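Succinate-semialdehyde dehydrogenase (Synechococcus sp., PDB 4IT9) probably oxidises succinate semialdehyde to succinate with a nicotinamide cofactor, as a member of the aldehyde dehydrogenase family. Local coordinates at residues W52-A57 against Y96-E101. Residues are numbered along the deposited sequence; the frame is centred on the assembly and turned at random.
Sequences WLENAA and YAEHGE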
loop_
_atom_site.group_PDB
_atom_site.type_symbol
_atom_site.label_atom_id
_atom_site.label_comp_id
_atom_site.label_asym_id
_atom_site.label_seq_id
_atom_site.Cartn_x
_atom_site.Cartn_y
_atom_site.Cartn_z
ATOM N N TRP A 52 26.300 -9.701 -5.390
ATOM C CA TRP A 52 25.537 -10.181 -6.532
ATOM C C TRP A 52 24.880 -9.038 -7.309
ATOM O O TRP A 52 24.880 -9.039 -8.544
ATOM C CB TRP A 52 24.524 -11.250 -6.089
ATOM C CG TRP A 52 25.193 -12.423 -5.397
ATOM C CD1 TRP A 52 26.406 -12.977 -5.715
ATOM C CD2 TRP A 52 24.704 -13.163 -4.271
ATOM N NE1 TRP A 52 26.693 -14.018 -4.858
ATOM C CE2 TRP A 52 25.661 -14.152 -3.961
ATOM C CE3 TRP A 52 23.543 -13.088 -3.486
ATOM C CZ2 TRP A 52 25.503 -15.060 -2.907
ATOM C CZ3 TRP A 52 23.384 -13.992 -2.441
ATOM C CH2 TRP A 52 24.359 -14.959 -2.159
ATOM N N LEU A 53 24.346 -8.050 -6.595
ATOM C CA LEU A 53 23.741 -6.888 -7.239
ATOM C C LEU A 53 24.770 -6.085 -8.030
ATOM O O LEU A 53 24.501 -5.640 -9.147
ATOM C CB LEU A 53 23.079 -5.995 -6.181
ATOM C CG LEU A 53 21.922 -5.134 -6.654
ATOM C CD1 LEU A 53 20.978 -5.966 -7.513
ATOM C CD2 LEU A 53 21.188 -4.560 -5.446
ATOM N N GLU A 54 25.950 -5.888 -7.451
ATOM C CA GLU A 54 27.015 -5.195 -8.162
ATOM C C GLU A 54 27.546 -6.018 -9.338
ATOM O O GLU A 54 27.893 -5.461 -10.370
ATOM C CB GLU A 54 28.141 -4.770 -7.206
ATOM C CG GLU A 54 27.694 -3.674 -6.247
ATOM C CD GLU A 54 28.778 -3.191 -5.295
ATOM O OE1 GLU A 54 29.740 -3.943 -5.028
ATOM O OE2 GLU A 54 28.646 -2.052 -4.802
ATOM N N ASN A 55 27.595 -7.339 -9.203
ATOM C CA ASN A 55 27.950 -8.176 -10.351
ATOM C C ASN A 55 26.970 -8.005 -11.503
ATOM O O ASN A 55 27.369 -7.964 -12.671
ATOM C CB ASN A 55 28.001 -9.656 -9.969
ATOM C CG ASN A 55 29.227 -10.012 -9.172
ATOM O OD1 ASN A 55 30.148 -9.206 -9.023
ATOM N ND2 ASN A 55 29.251 -11.235 -8.652
ATOM N N ALA A 56 25.685 -7.929 -11.162
ATOM C CA ALA A 56 24.637 -7.726 -12.158
ATOM C C ALA A 56 24.840 -6.391 -12.856
ATOM O O ALA A 56 24.719 -6.306 -14.073
ATOM C CB ALA A 56 23.240 -7.795 -11.510
ATOM N N ALA A 57 25.162 -5.346 -12.092
ATOM C CA ALA A 57 25.429 -4.047 -12.706
ATOM C C ALA A 57 26.616 -4.137 -13.666
ATOM O O ALA A 57 26.563 -3.597 -14.761
ATOM C CB ALA A 57 25.678 -2.982 -11.657
ATOM N N TYR A 96 20.888 0.509 -5.027
ATOM C CA TYR A 96 20.469 -0.288 -3.881
ATOM C C TYR A 96 21.609 -1.094 -3.269
ATOM O O TYR A 96 21.605 -1.362 -2.067
ATOM C CB TYR A 96 19.236 -1.134 -4.208
ATOM C CG TYR A 96 18.020 -0.244 -4.286
ATOM C CD1 TYR A 96 17.515 0.356 -3.145
ATOM C CD2 TYR A 96 17.407 0.021 -5.489
ATOM C CE1 TYR A 96 16.414 1.194 -3.201
ATOM C CE2 TYR A 96 16.303 0.849 -5.558
ATOM C CZ TYR A 96 15.819 1.427 -4.410
ATOM O OH TYR A 96 14.732 2.252 -4.465
ATOM N N ALA A 97 22.611 -1.448 -4.071
ATOM C CA ALA A 97 23.799 -2.054 -3.490
ATOM C C ALA A 97 24.435 -1.054 -2.527
ATOM O O ALA A 97 24.890 -1.415 -1.448
ATOM C CB ALA A 97 24.777 -2.441 -4.564
ATOM N N GLU A 98 24.447 0.210 -2.926
ATOM C CA GLU A 98 25.153 1.233 -2.160
ATOM C C GLU A 98 24.368 1.793 -0.969
ATOM O O GLU A 98 24.973 2.287 -0.016
ATOM C CB GLU A 98 25.614 2.364 -3.092
ATOM C CG GLU A 98 26.779 1.944 -3.991
ATOM C CD GLU A 98 27.006 2.857 -5.184
ATOM O OE1 GLU A 98 26.407 3.948 -5.254
ATOM O OE2 GLU A 98 27.795 2.465 -6.067
ATOM N N HIS A 99 23.039 1.714 -1.013
ATOM C CA HIS A 99 22.206 2.343 0.020
ATOM C C HIS A 99 21.251 1.410 0.758
ATOM O O HIS A 99 20.710 1.780 1.803
ATOM C CB HIS A 99 21.366 3.478 -0.587
ATOM C CG HIS A 99 22.179 4.595 -1.164
ATOM N ND1 HIS A 99 22.700 5.604 -0.397
ATOM C CD2 HIS A 99 22.536 4.859 -2.446
ATOM C CE1 HIS A 99 23.357 6.456 -1.180
ATOM N NE2 HIS A 99 23.269 6.024 -2.420
ATOM N N GLY A 100 21.034 0.218 0.212
ATOM C CA GLY A 100 19.992 -0.670 0.706
ATOM C C GLY A 100 20.113 -1.068 2.161
ATOM O O GLY A 100 19.114 -1.085 2.886
ATOM N N GLU A 101 21.322 -1.397 2.605
ATOM C CA GLU A 101 21.501 -1.778 4.003
ATOM C C GLU A 101 21.148 -0.626 4.943
ATOM O O GLU A 101 20.412 -0.815 5.919
ATOM C CB GLU A 101 22.925 -2.276 4.266
ATOM C CG GLU A 101 23.165 -2.685 5.718
ATOM C CD GLU A 101 24.442 -3.481 5.900
ATOM O OE1 GLU A 101 25.181 -3.676 4.911
ATOM O OE2 GLU A 101 24.699 -3.922 7.038
HETATM O O HOH W 1 28.072 -0.136 -6.764
#
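L53 and E54 of helix 46-62 settle around A97 of helix 79-103, whose small side chain permits a close local approach of the backbones: the CA atoms of L53 and A97 are 6.1 Å apart. The methyl of A97 points at the neighbouring helix and meets E54 along its aliphatic part, with A97 CB 3.6 Å from E54 CG. L53 reaches past that methyl to the backbone. With its CG swung anti to the backbone N (chi1 -154°), L53 lays CD2 against the main chain where Y96 passes into A97, L53 CD2 being 3.7 Å from A97 N. L53 CD2 also touches Y96 CB at 4.1 Å. A branched leucine suits this place because it also packs on C93, on A144 of helix 137-148 and on F177, filling a buried corner between several elements.

Glutamate fits the margin, where its methylenes serve the apolar contact and its carboxylate can stay hydrated. The E54 chain runs extended beyond CG (chi2 -179°), carrying OE2 past the A97 methyl toward E98. There one water donates to E54 OE2 at 2.8 Å and to E98 OE2 at 2.7 Å. E54 OE2 and E98 OE2 lie 4.8 Å apart, joined through this shared donor, which probably eases their repulsion.

Farther out, Y96 turns its ring away from helix 46-62 to pack on A144 and P145, and its hydroxyl hydrogen-bonds to G440 O. R50, a turn before E54, makes two links between the helices, a hydrogen bond from NE to A97 O and a salt bridge from NH1 to E101 OE1.

No direct hydrogen bond links segments 52-57 and 96-101; their axes run nearly antiparallel at 157° and 9.8 Å apart. This is ordinary helix-helix packing, with small A97 set against two larger residues, among N-terminal helices that meet helix 137-148 of what is probably the Rossmann-like cofactor-binding domain, as in other aldehyde dehydrogenases.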